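Local structure of protein argonaute (Marinitoga piezophila, 5I4A) at residues V325-A330 / V338-D343; N372-V377 / Y420-F425. The protein cleaves single-stranded DNA targets, using short guide RNAs with a 5'-hydroxyl end to find complementary sequences, and may defend against mobile genetic elements. One frame throughout, in Å; residues are numbered along the deposited sequence.

Interaction 1 (V325-A330 / V338-D343); sequences VFYRAA and VEFLRD
Val-338 pushes its isopropyl group between Phe-326, Tyr-327 and Ala-330, at the end of the beta-alpha-beta crossover from strand 295-302 to its parallel neighbour, strand 337-340, in the Rossmann-like Mid domain. Helix 325-330 and strand 338-340 run at 131°, N to C; after a short loop the chain returns alongside the helix, nearer antiparallel than parallel to it.

The aliphatic contacts all belong to Val-338. Its CG1 meets the edge of the Phe-326 ring in plane, 3.9 Å from CE2, a position set by chi1 of -177°, which turns this methyl opposite the backbone N. Val-338 CG2 touches Ala-330 CB at 3.6 Å, while Val-338 CB lies 3.8 Å from Tyr-327 CE1.

Among the aromatic contacts, Phe-340 comes at Phe-326 and Tyr-327 from the opposite direction. Its CZ is 3.9 Å from Phe-326 CE2, and its edge takes the phenol end of Tyr-327. Phe-319 packs on both phenylalanine rings.

Polar links are sparse. The hydroxyl of Tyr-327 has its main partner outside the two segments, the carbonyl O of Phe-319; a water bridges it only weakly to Val-338 O. That hydroxyl also sits at the Phe-340 edge, near the ring plane, with Tyr-327 OH 3.1 Å from Phe-340 CE2.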
ATOM      1  N   VAL A 325     -16.285 -19.255  25.325  1.00 20.58           N
ATOM      2  CA  VAL A 325     -15.671 -19.256  24.001  1.00 26.56           C
ATOM      3  C   VAL A 325     -14.196 -18.881  24.090  1.00 27.44           C
ATOM      4  O   VAL A 325     -13.373 -19.366  23.302  1.00 27.55           O
ATOM      5  CB  VAL A 325     -16.451 -18.317  23.056  1.00 30.43           C
ATOM      6  CG1 VAL A 325     -16.555 -16.921  23.656  1.00 36.59           C
ATOM      7  CG2 VAL A 325     -15.821 -18.276  21.674  1.00 37.54           C
ATOM      8  N   PHE A 326     -13.828 -18.031  25.054  1.00 24.14           N
ATOM      9  CA  PHE A 326     -12.424 -17.667  25.227  1.00 29.28           C
ATOM     10  C   PHE A 326     -11.584 -18.881  25.607  1.00 29.34           C
ATOM     11  O   PHE A 326     -10.497 -19.097  25.055  1.00 26.23           O
ATOM     12  CB  PHE A 326     -12.292 -16.566  26.286  1.00 29.09           C
ATOM     13  CG  PHE A 326     -10.877 -16.106  26.511  1.00 18.87           C
ATOM     14  CD1 PHE A 326     -10.349 -15.060  25.772  1.00 27.19           C
ATOM     15  CD2 PHE A 326     -10.078 -16.717  27.464  1.00 22.69           C
ATOM     16  CE1 PHE A 326      -9.047 -14.638  25.976  1.00 25.63           C
ATOM     17  CE2 PHE A 326      -8.776 -16.300  27.669  1.00 25.44           C
ATOM     18  CZ  PHE A 326      -8.261 -15.259  26.926  1.00 21.90           C
ATOM     19  N   TYR A 327     -12.067 -19.684  26.561  1.00 25.96           N
ATOM     20  CA  TYR A 327     -11.310 -20.855  26.996  1.00 19.97           C
ATOM     21  C   TYR A 327     -11.344 -21.968  25.957  1.00 15.64           C
ATOM     22  O   TYR A 327     -10.370 -22.712  25.819  1.00 23.08           O
ATOM     23  CB  TYR A 327     -11.845 -21.372  28.331  1.00 18.92           C
ATOM     24  CG  TYR A 327     -11.532 -20.479  29.509  1.00 22.70           C
ATOM     25  CD1 TYR A 327     -10.315 -20.577  30.173  1.00 32.50           C
ATOM     26  CD2 TYR A 327     -12.454 -19.543  29.960  1.00 23.98           C
ATOM     27  CE1 TYR A 327     -10.025 -19.762  31.252  1.00 34.20           C
ATOM     28  CE2 TYR A 327     -12.171 -18.726  31.038  1.00 33.20           C
ATOM     29  CZ  TYR A 327     -10.954 -18.840  31.680  1.00 35.19           C
ATOM     30  OH  TYR A 327     -10.666 -18.032  32.756  1.00 33.17           O
ATOM     31  N   ARG A 328     -12.453 -22.110  25.233  1.00 24.39           N
ATOM     32  CA  ARG A 328     -12.505 -23.111  24.173  1.00 27.83           C
ATOM     33  C   ARG A 328     -11.574 -22.740  23.028  1.00 28.51           C
ATOM     34  O   ARG A 328     -10.934 -23.614  22.434  1.00 29.36           O
ATOM     35  CB  ARG A 328     -13.940 -23.284  23.673  1.00 29.22           C
ATOM     36  CG  ARG A 328     -14.909 -23.783  24.738  1.00 38.75           C
ATOM     37  CD  ARG A 328     -16.172 -24.377  24.128  1.00 47.76           C
ATOM     38  NE  ARG A 328     -16.846 -23.455  23.221  1.00 48.50           N
ATOM     39  CZ  ARG A 328     -17.681 -22.500  23.615  1.00 48.55           C
ATOM     40  NH1 ARG A 328     -17.940 -22.334  24.904  1.00 42.40           N
ATOM     41  NH2 ARG A 328     -18.251 -21.707  22.719  1.00 50.80           N
ATOM     42  N   ALA A 329     -11.475 -21.445  22.713  1.00 29.51           N
ATOM     43  CA  ALA A 329     -10.549 -21.003  21.674  1.00 25.46           C
ATOM     44  C   ALA A 329      -9.107 -21.305  22.059  1.00 25.29           C
ATOM     45  O   ALA A 329      -8.321 -21.781  21.231  1.00 24.59           O
ATOM     46  CB  ALA A 329     -10.730 -19.510  21.407  1.00 29.56           C
ATOM     47  N   ALA A 330      -8.739 -21.042  23.316  1.00 27.39           N
ATOM     48  CA  ALA A 330      -7.373 -21.309  23.754  1.00 16.82           C
ATOM     49  C   ALA A 330      -7.080 -22.804  23.768  1.00 24.25           C
ATOM     50  O   ALA A 330      -5.976 -23.230  23.413  1.00 20.40           O
ATOM     51  CB  ALA A 330      -7.136 -20.698  25.136  1.00 15.02           C
ATOM     52  N   VAL A 338      -4.696 -21.618  30.570  1.00 28.69           N
ATOM     53  CA  VAL A 338      -4.976 -20.190  30.651  1.00 23.84           C
ATOM     54  C   VAL A 338      -4.836 -19.775  32.107  1.00 29.39           C
ATOM     55  O   VAL A 338      -5.416 -20.407  32.998  1.00 30.58           O
ATOM     56  CB  VAL A 338      -6.378 -19.857  30.113  1.00 29.22           C
ATOM     57  CG1 VAL A 338      -6.620 -18.353  30.147  1.00 26.17           C
ATOM     58  CG2 VAL A 338      -6.544 -20.400  28.702  1.00 26.82           C
ATOM     59  N   GLU A 339      -4.065 -18.718  32.349  1.00 28.50           N
ATOM     60  CA  GLU A 339      -3.759 -18.290  33.707  1.00 30.24           C
ATOM     61  C   GLU A 339      -3.831 -16.774  33.781  1.00 26.03           C
ATOM     62  O   GLU A 339      -3.113 -16.077  33.060  1.00 30.68           O
ATOM     63  CB  GLU A 339      -2.376 -18.781  34.137  1.00 44.17           C
ATOM     64  CG  GLU A 339      -1.959 -18.327  35.522  1.00 51.49           C
ATOM     65  CD  GLU A 339      -0.612 -18.882  35.931  1.00 57.87           C
ATOM     66  OE1 GLU A 339      -0.239 -18.735  37.114  1.00 64.63           O
ATOM     67  OE2 GLU A 339       0.075 -19.471  35.069  1.00 54.68           O
ATOM     68  N   PHE A 340      -4.689 -16.266  34.655  1.00 28.65           N
ATOM     69  CA  PHE A 340      -4.772 -14.838  34.923  1.00 32.32           C
ATOM     70  C   PHE A 340      -3.999 -14.563  36.204  1.00 27.65           C
ATOM     71  O   PHE A 340      -4.426 -14.956  37.294  1.00 23.04           O
ATOM     72  CB  PHE A 340      -6.226 -14.388  35.011  1.00 29.06           C
ATOM     73  CG  PHE A 340      -6.973 -14.563  33.723  1.00 27.78           C
ATOM     74  CD1 PHE A 340      -6.722 -13.727  32.649  1.00 31.02           C
ATOM     75  CD2 PHE A 340      -7.896 -15.580  33.571  1.00 42.34           C
ATOM     76  CE1 PHE A 340      -7.390 -13.889  31.451  1.00 36.63           C
ATOM     77  CE2 PHE A 340      -8.570 -15.747  32.373  1.00 40.29           C
ATOM     78  CZ  PHE A 340      -8.314 -14.901  31.315  1.00 37.00           C
ATOM     79  N   LEU A 341      -2.840 -13.924  36.061  1.00 25.52           N
ATOM     80  CA  LEU A 341      -1.979 -13.653  37.202  1.00 25.37           C
ATOM     81  C   LEU A 341      -2.632 -12.636  38.124  1.00 31.45           C
ATOM     82  O   LEU A 341      -3.216 -11.650  37.670  1.00 25.89           O
ATOM     83  CB  LEU A 341      -0.626 -13.125  36.730  1.00 30.72           C
ATOM     84  CG  LEU A 341       0.052 -13.837  35.558  1.00 29.86           C
ATOM     85  CD1 LEU A 341       1.360 -13.144  35.224  1.00 30.11           C
ATOM     86  CD2 LEU A 341       0.287 -15.304  35.877  1.00 35.39           C
ATOM     87  N   ARG A 342      -2.524 -12.867  39.428  1.00 33.57           N
ATOM     88  CA  ARG A 342      -3.093 -11.955  40.406  1.00 43.47           C
ATOM     89  C   ARG A 342      -2.014 -11.458  41.356  1.00 40.47           C
ATOM     90  O   ARG A 342      -1.142 -12.222  41.785  1.00 39.98           O
ATOM     91  CB  ARG A 342      -4.238 -12.614  41.186  1.00 48.21           C
ATOM     92  CG  ARG A 342      -4.059 -14.094  41.445  1.00 61.32           C
ATOM     93  CD  ARG A 342      -5.394 -14.755  41.756  1.00 65.54           C
ATOM     94  NE  ARG A 342      -6.052 -14.158  42.915  1.00 70.96           N
ATOM     95  CZ  ARG A 342      -5.670 -14.360  44.172  1.00 67.51           C
ATOM     96  NH1 ARG A 342      -4.625 -15.135  44.431  1.00 62.82           N
ATOM     97  NH2 ARG A 342      -6.325 -13.782  45.170  1.00 60.49           N
ATOM     98  N   ASP A 343      -2.076 -10.165  41.654  1.00 39.43           N
ATOM     99  CA  ASP A 343      -1.174  -9.540  42.611  1.00 43.54           C
ATOM    100  C   ASP A 343      -1.527 -10.009  44.016  1.00 43.40           C
ATOM    101  O   ASP A 343      -2.659  -9.821  44.470  1.00 48.73           O
ATOM    102  CB  ASP A 343      -1.282  -8.019  42.487  1.00 48.65           C
ATOM    103  CG  ASP A 343      -0.687  -7.278  43.670  1.00 56.54           C
ATOM    104  OD1 ASP A 343       0.260  -7.789  44.304  1.00 69.63           O
ATOM    105  OD2 ASP A 343      -1.166  -6.159  43.955  1.00 64.65           O
TER
HETATM  106  O   HOH W   1      -8.165 -19.522  34.662  1.00 49.44           O

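Interaction 2 (N372-V377 / Y420-F425); sequences NVMAIV and YKMGNF. With nucleotides of chain B.
Met-374 and Met-422 cross obliquely between strand 374-379 and helix 412-424. From CB, Met-422 runs out fully extended toward the strand. Its CB meets the end of Met-374, 4.0 Å from CE, and its CG is 4.0 Å from Met-374 CG. The sulfur SD passes the same Met-374 CG at a similar distance. Both outer torsions of Met-422 are near 180°, which carries Met-422 CE on to Ile-376 CG1, 3.7 Å away, with Ile-376 CD1 a little farther off. Here the last helix of the Mid domain covers one side of the central parallel sheet, in which strand 374-379 lies between strands 295-302 and 398-403. Where Met-422 is straight, Met-374 is bent at chi2 (-66°), which brings its methyl CE to the helix backbone, 3.2 Å from Met-422 O, and toward Phe-425 CB. With an alanine at Met-374, the flank of Met-422 CB and CG would probably lose its cover and that side chain be left freer to shift. One residue earlier in the helix, Lys-421 reaches the guide RNA. Its extended chain passes CD by O3' of A2 of chain B, and NZ hydrogen-bonds to OP1 of U3 of chain B, at a modelled length so short that its exact value is doubtful, and weakly to A2 O3'. The same NZ also bonds to the carbonyl O of Leu-638.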
ATOM      1  N   ASN A 372       6.019 -14.331  28.854  1.00 33.30           N
ATOM      2  CA  ASN A 372       4.999 -13.775  27.970  1.00 28.53           C
ATOM      3  C   ASN A 372       3.705 -13.615  28.756  1.00 33.50           C
ATOM      4  O   ASN A 372       3.081 -14.607  29.145  1.00 47.67           O
ATOM      5  CB  ASN A 372       4.786 -14.676  26.759  1.00 22.34           C
ATOM      6  CG  ASN A 372       6.087 -15.067  26.089  1.00 27.83           C
ATOM      7  OD1 ASN A 372       6.909 -14.216  25.762  1.00 32.98           O
ATOM      8  ND2 ASN A 372       6.286 -16.371  25.897  1.00 32.80           N
ATOM      9  N   VAL A 373       3.297 -12.370  28.988  1.00 20.37           N
ATOM     10  CA  VAL A 373       2.049 -12.075  29.682  1.00 19.49           C
ATOM     11  C   VAL A 373       1.305 -11.024  28.876  1.00 24.38           C
ATOM     12  O   VAL A 373       1.847  -9.943  28.602  1.00 17.03           O
ATOM     13  CB  VAL A 373       2.281 -11.593  31.126  1.00 15.07           C
ATOM     14  CG1 VAL A 373       0.962 -11.151  31.756  1.00 15.89           C
ATOM     15  CG2 VAL A 373       2.915 -12.699  31.954  1.00 22.32           C
ATOM     16  N   MET A 374       0.074 -11.342  28.494  1.00 30.37           N
ATOM     17  CA  MET A 374      -0.754 -10.428  27.725  1.00 17.11           C
ATOM     18  C   MET A 374      -1.382  -9.385  28.638  1.00 16.92           C
ATOM     19  O   MET A 374      -1.878  -9.702  29.722  1.00 23.40           O
ATOM     20  CB  MET A 374      -1.852 -11.197  26.996  1.00 16.34           C
ATOM     21  CG  MET A 374      -1.337 -12.335  26.140  1.00 36.48           C
ATOM     22  SD  MET A 374      -0.341 -11.721  24.776  1.00 65.87           S
ATOM     23  CE  MET A 374       0.457 -13.227  24.255  1.00 43.81           C
ATOM     24  N   ALA A 375      -1.366  -8.137  28.193  1.00 13.93           N
ATOM     25  CA  ALA A 375      -2.067  -7.061  28.880  1.00 16.48           C
ATOM     26  C   ALA A 375      -3.353  -6.796  28.104  1.00 19.04           C
ATOM     27  O   ALA A 375      -3.341  -6.140  27.060  1.00 18.05           O
ATOM     28  CB  ALA A 375      -1.198  -5.816  28.987  1.00 16.35           C
ATOM     29  N   ILE A 376      -4.463  -7.327  28.613  1.00 14.11           N
ATOM     30  CA  ILE A 376      -5.784  -7.075  28.039  1.00 14.23           C
ATOM     31  C   ILE A 376      -6.210  -5.681  28.488  1.00 20.25           C
ATOM     32  O   ILE A 376      -6.646  -5.480  29.627  1.00 25.30           O
ATOM     33  CB  ILE A 376      -6.797  -8.145  28.453  1.00 19.73           C
ATOM     34  CG1 ILE A 376      -6.369  -9.511  27.901  1.00 24.73           C
ATOM     35  CG2 ILE A 376      -8.191  -7.781  27.958  1.00 19.94           C
ATOM     36  CD1 ILE A 376      -7.070 -10.687  28.546  1.00 21.96           C
ATOM     37  N   VAL A 377      -6.078  -4.712  27.593  1.00 21.07           N
ATOM     38  CA  VAL A 377      -6.298  -3.305  27.903  1.00 11.81           C
ATOM     39  C   VAL A 377      -7.600  -2.889  27.237  1.00 20.52           C
ATOM     40  O   VAL A 377      -7.704  -2.892  26.003  1.00 16.92           O
ATOM     41  CB  VAL A 377      -5.129  -2.434  27.426  1.00 18.93           C
ATOM     42  CG1 VAL A 377      -5.373  -0.974  27.772  1.00 30.81           C
ATOM     43  CG2 VAL A 377      -3.830  -2.937  28.037  1.00 20.71           C
ATOM     44  N   TYR A 420      -6.267 -15.907  18.930  1.00 17.72           N
ATOM     45  CA  TYR A 420      -5.299 -16.238  17.890  1.00 20.74           C
ATOM     46  C   TYR A 420      -4.155 -15.233  17.872  1.00 17.70           C
ATOM     47  O   TYR A 420      -2.980 -15.613  17.802  1.00 19.24           O
ATOM     48  CB  TYR A 420      -5.990 -16.296  16.524  1.00 16.10           C
ATOM     49  CG  TYR A 420      -5.043 -16.628  15.393  1.00 13.87           C
ATOM     50  CD1 TYR A 420      -4.299 -15.633  14.764  1.00 22.33           C
ATOM     51  CD2 TYR A 420      -4.883 -17.937  14.960  1.00 24.17           C
ATOM     52  CE1 TYR A 420      -3.422 -15.934  13.740  1.00 19.45           C
ATOM     53  CE2 TYR A 420      -4.012 -18.248  13.933  1.00 18.59           C
ATOM     54  CZ  TYR A 420      -3.286 -17.241  13.326  1.00 27.17           C
ATOM     55  OH  TYR A 420      -2.417 -17.545  12.303  1.00 20.24           O
ATOM     56  N   LYS A 421      -4.487 -13.939  17.914  1.00 19.59           N
ATOM     57  CA  LYS A 421      -3.463 -12.900  17.932  1.00 21.11           C
ATOM     58  C   LYS A 421      -2.511 -13.082  19.108  1.00 15.41           C
ATOM     59  O   LYS A 421      -1.291 -12.935  18.964  1.00 28.47           O
ATOM     60  CB  LYS A 421      -4.118 -11.520  17.988  1.00 19.55           C
ATOM     61  CG  LYS A 421      -3.130 -10.377  18.136  1.00 19.86           C
ATOM     62  CD  LYS A 421      -3.825  -9.030  18.175  1.00 19.73           C
ATOM     63  CE  LYS A 421      -2.805  -7.906  18.119  1.00 17.29           C
ATOM     64  NZ  LYS A 421      -3.428  -6.549  18.054  1.00 14.24           N
ATOM     65  N   MET A 422      -3.055 -13.405  20.283  1.00 13.66           N
ATOM     66  CA  MET A 422      -2.214 -13.652  21.451  1.00 21.95           C
ATOM     67  C   MET A 422      -1.232 -14.785  21.190  1.00 21.63           C
ATOM     68  O   MET A 422      -0.037 -14.667  21.486  1.00 20.44           O
ATOM     69  CB  MET A 422      -3.086 -13.964  22.664  1.00 35.52           C
ATOM     70  CG  MET A 422      -3.904 -12.792  23.157  1.00 82.25           C
ATOM     71  SD  MET A 422      -4.908 -13.264  24.573  1.00134.76           S
ATOM     72  CE  MET A 422      -5.704 -11.711  24.945  1.00111.63           C
ATOM     73  N   GLY A 423      -1.720 -15.894  20.628  1.00 15.65           N
ATOM     74  CA  GLY A 423      -0.818 -16.969  20.245  1.00 16.69           C
ATOM     75  C   GLY A 423       0.221 -16.511  19.243  1.00 25.78           C
ATOM     76  O   GLY A 423       1.401 -16.853  19.354  1.00 22.36           O
ATOM     77  N   ASN A 424      -0.206 -15.713  18.260  1.00 22.90           N
ATOM     78  CA  ASN A 424       0.714 -15.147  17.282  1.00 26.19           C
ATOM     79  C   ASN A 424       1.830 -14.346  17.948  1.00 28.22           C
ATOM     80  O   ASN A 424       2.953 -14.302  17.433  1.00 24.92           O
ATOM     81  CB  ASN A 424      -0.069 -14.267  16.303  1.00 30.76           C
ATOM     82  CG  ASN A 424       0.474 -14.325  14.889  1.00 29.72           C
ATOM     83  OD1 ASN A 424       0.960 -15.362  14.437  1.00 27.14           O
ATOM     84  ND2 ASN A 424       0.387 -13.207  14.178  1.00 44.70           N
ATOM     85  N   PHE A 425       1.548 -13.714  19.088  1.00 31.66           N
ATOM     86  CA  PHE A 425       2.514 -12.859  19.769  1.00 27.57           C
ATOM     87  C   PHE A 425       3.374 -13.604  20.782  1.00 27.08           C
ATOM     88  O   PHE A 425       4.211 -12.976  21.438  1.00 44.39           O
ATOM     89  CB  PHE A 425       1.800 -11.697  20.467  1.00 16.63           C
ATOM     90  CG  PHE A 425       1.623 -10.484  19.600  1.00 20.41           C
ATOM     91  CD1 PHE A 425       0.723 -10.491  18.548  1.00 15.28           C
ATOM     92  CD2 PHE A 425       2.352  -9.331  19.843  1.00 18.05           C
ATOM     93  CE1 PHE A 425       0.557  -9.374  17.751  1.00 21.43           C
ATOM     94  CE2 PHE A 425       2.190  -8.210  19.052  1.00 22.92           C
ATOM     95  CZ  PHE A 425       1.292  -8.232  18.004  1.00 14.13           C
TER
ATOM     96  P     A B   2     -10.295  -3.919  18.623  1.00 33.24           P
ATOM     97  OP1   A B   2     -10.907  -3.344  17.403  1.00 32.44           O
ATOM     98  OP2   A B   2     -11.142  -4.212  19.806  1.00 34.42           O
ATOM     99  O5'   A B   2      -9.571  -5.265  18.179  1.00 34.51           O
ATOM    100  C5'   A B   2      -8.792  -6.027  19.091  1.00 32.82           C
ATOM    101  C4'   A B   2      -8.450  -7.369  18.502  1.00 33.07           C
ATOM    102  O4'   A B   2      -9.658  -8.171  18.418  1.00 33.65           O
ATOM    103  C3'   A B   2      -7.923  -7.333  17.076  1.00 33.24           C
ATOM    104  O3'   A B   2      -6.535  -7.063  17.000  1.00 32.25           O
ATOM    105  C2'   A B   2      -8.324  -8.697  16.535  1.00 33.92           C
ATOM    106  O2'   A B   2      -7.447  -9.709  17.006  1.00 33.14           O
ATOM    107  C1'   A B   2      -9.683  -8.885  17.202  1.00 32.53           C
ATOM    108  N9    A B   2     -10.773  -8.329  16.379  1.00 13.84           N
ATOM    109  C8    A B   2     -11.479  -7.173  16.596  1.00 19.60           C
ATOM    110  N7    A B   2     -12.396  -6.929  15.690  1.00 16.46           N
ATOM    111  C5    A B   2     -12.279  -8.002  14.813  1.00 21.91           C
ATOM    112  C6    A B   2     -12.965  -8.342  13.634  1.00 24.10           C
ATOM    113  N6    A B   2     -13.950  -7.604  13.111  1.00 25.36           N
ATOM    114  N1    A B   2     -12.598  -9.478  13.001  1.00 23.42           N
ATOM    115  C2    A B   2     -11.614 -10.218  13.524  1.00 22.75           C
ATOM    116  N3    A B   2     -10.897  -9.996  14.625  1.00 22.17           N
ATOM    117  C4    A B   2     -11.285  -8.865  15.227  1.00 14.12           C
ATOM    118  P     U B   3      -5.946  -6.277  15.731  1.00 32.91           P
ATOM    119  OP1   U B   3      -4.467  -6.220  15.843  1.00 34.54           O
ATOM    120  OP2   U B   3      -6.711  -5.020  15.555  1.00 31.99           O
ATOM    121  O5'   U B   3      -6.300  -7.237  14.517  1.00 34.88           O
ATOM    122  C5'   U B   3      -6.641  -6.704  13.252  1.00 35.27           C
ATOM    123  C4'   U B   3      -7.212  -7.763  12.348  1.00 35.59           C
ATOM    124  O4'   U B   3      -8.567  -8.089  12.759  1.00 36.12           O
ATOM    125  C3'   U B   3      -7.346  -7.358  10.891  1.00 36.08           C
ATOM    126  O3'   U B   3      -6.139  -7.538  10.176  1.00 35.26           O
ATOM    127  C2'   U B   3      -8.476  -8.245  10.392  1.00 37.51           C
ATOM    128  O2'   U B   3      -7.997  -9.545  10.102  1.00 36.50           O
ATOM    129  C1'   U B   3      -9.376  -8.315  11.625  1.00 35.32           C
ATOM    130  N1    U B   3     -10.425  -7.272  11.595  1.00 27.43           N
ATOM    131  C2    U B   3     -11.439  -7.380  10.658  1.00 28.05           C
ATOM    132  O2    U B   3     -11.526  -8.293   9.854  1.00 24.53           O
ATOM    133  N3    U B   3     -12.362  -6.365  10.695  1.00 26.87           N
ATOM    134  C4    U B   3     -12.378  -5.286  11.550  1.00 28.34           C
ATOM    135  O4    U B   3     -13.284  -4.457  11.458  1.00 34.63           O
ATOM    136  C5    U B   3     -11.298  -5.246  12.486  1.00 25.96           C
ATOM    137  C6    U B   3     -10.382  -6.218  12.474  1.00 17.70           C
TER

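How the interactions relate
Both interactions set a helix against the parallel sheet of the Mid domain, with centres 11 Å apart, and both depend on apolar side chains. Interaction 2 is the more deeply buried, on a strand flanked by neighbours, and its partners are flexible methionines and an isoleucine. Interaction 1 is partly buried, relies on aromatic rings, and admits a water. Strand 295-302 pairs with the strands of both, and helix 412-424, which supplies 420-425, also covers Phe-326 of interaction 1 through Ile-415 and Val-419. The two meet directly where Leu-341 CD1 packs 3.6 Å from Val-373 CG2. Interaction 2 alone includes a residue bonded to the guide; interaction 1 stays about 10 Å from the RNA at its nearest atom.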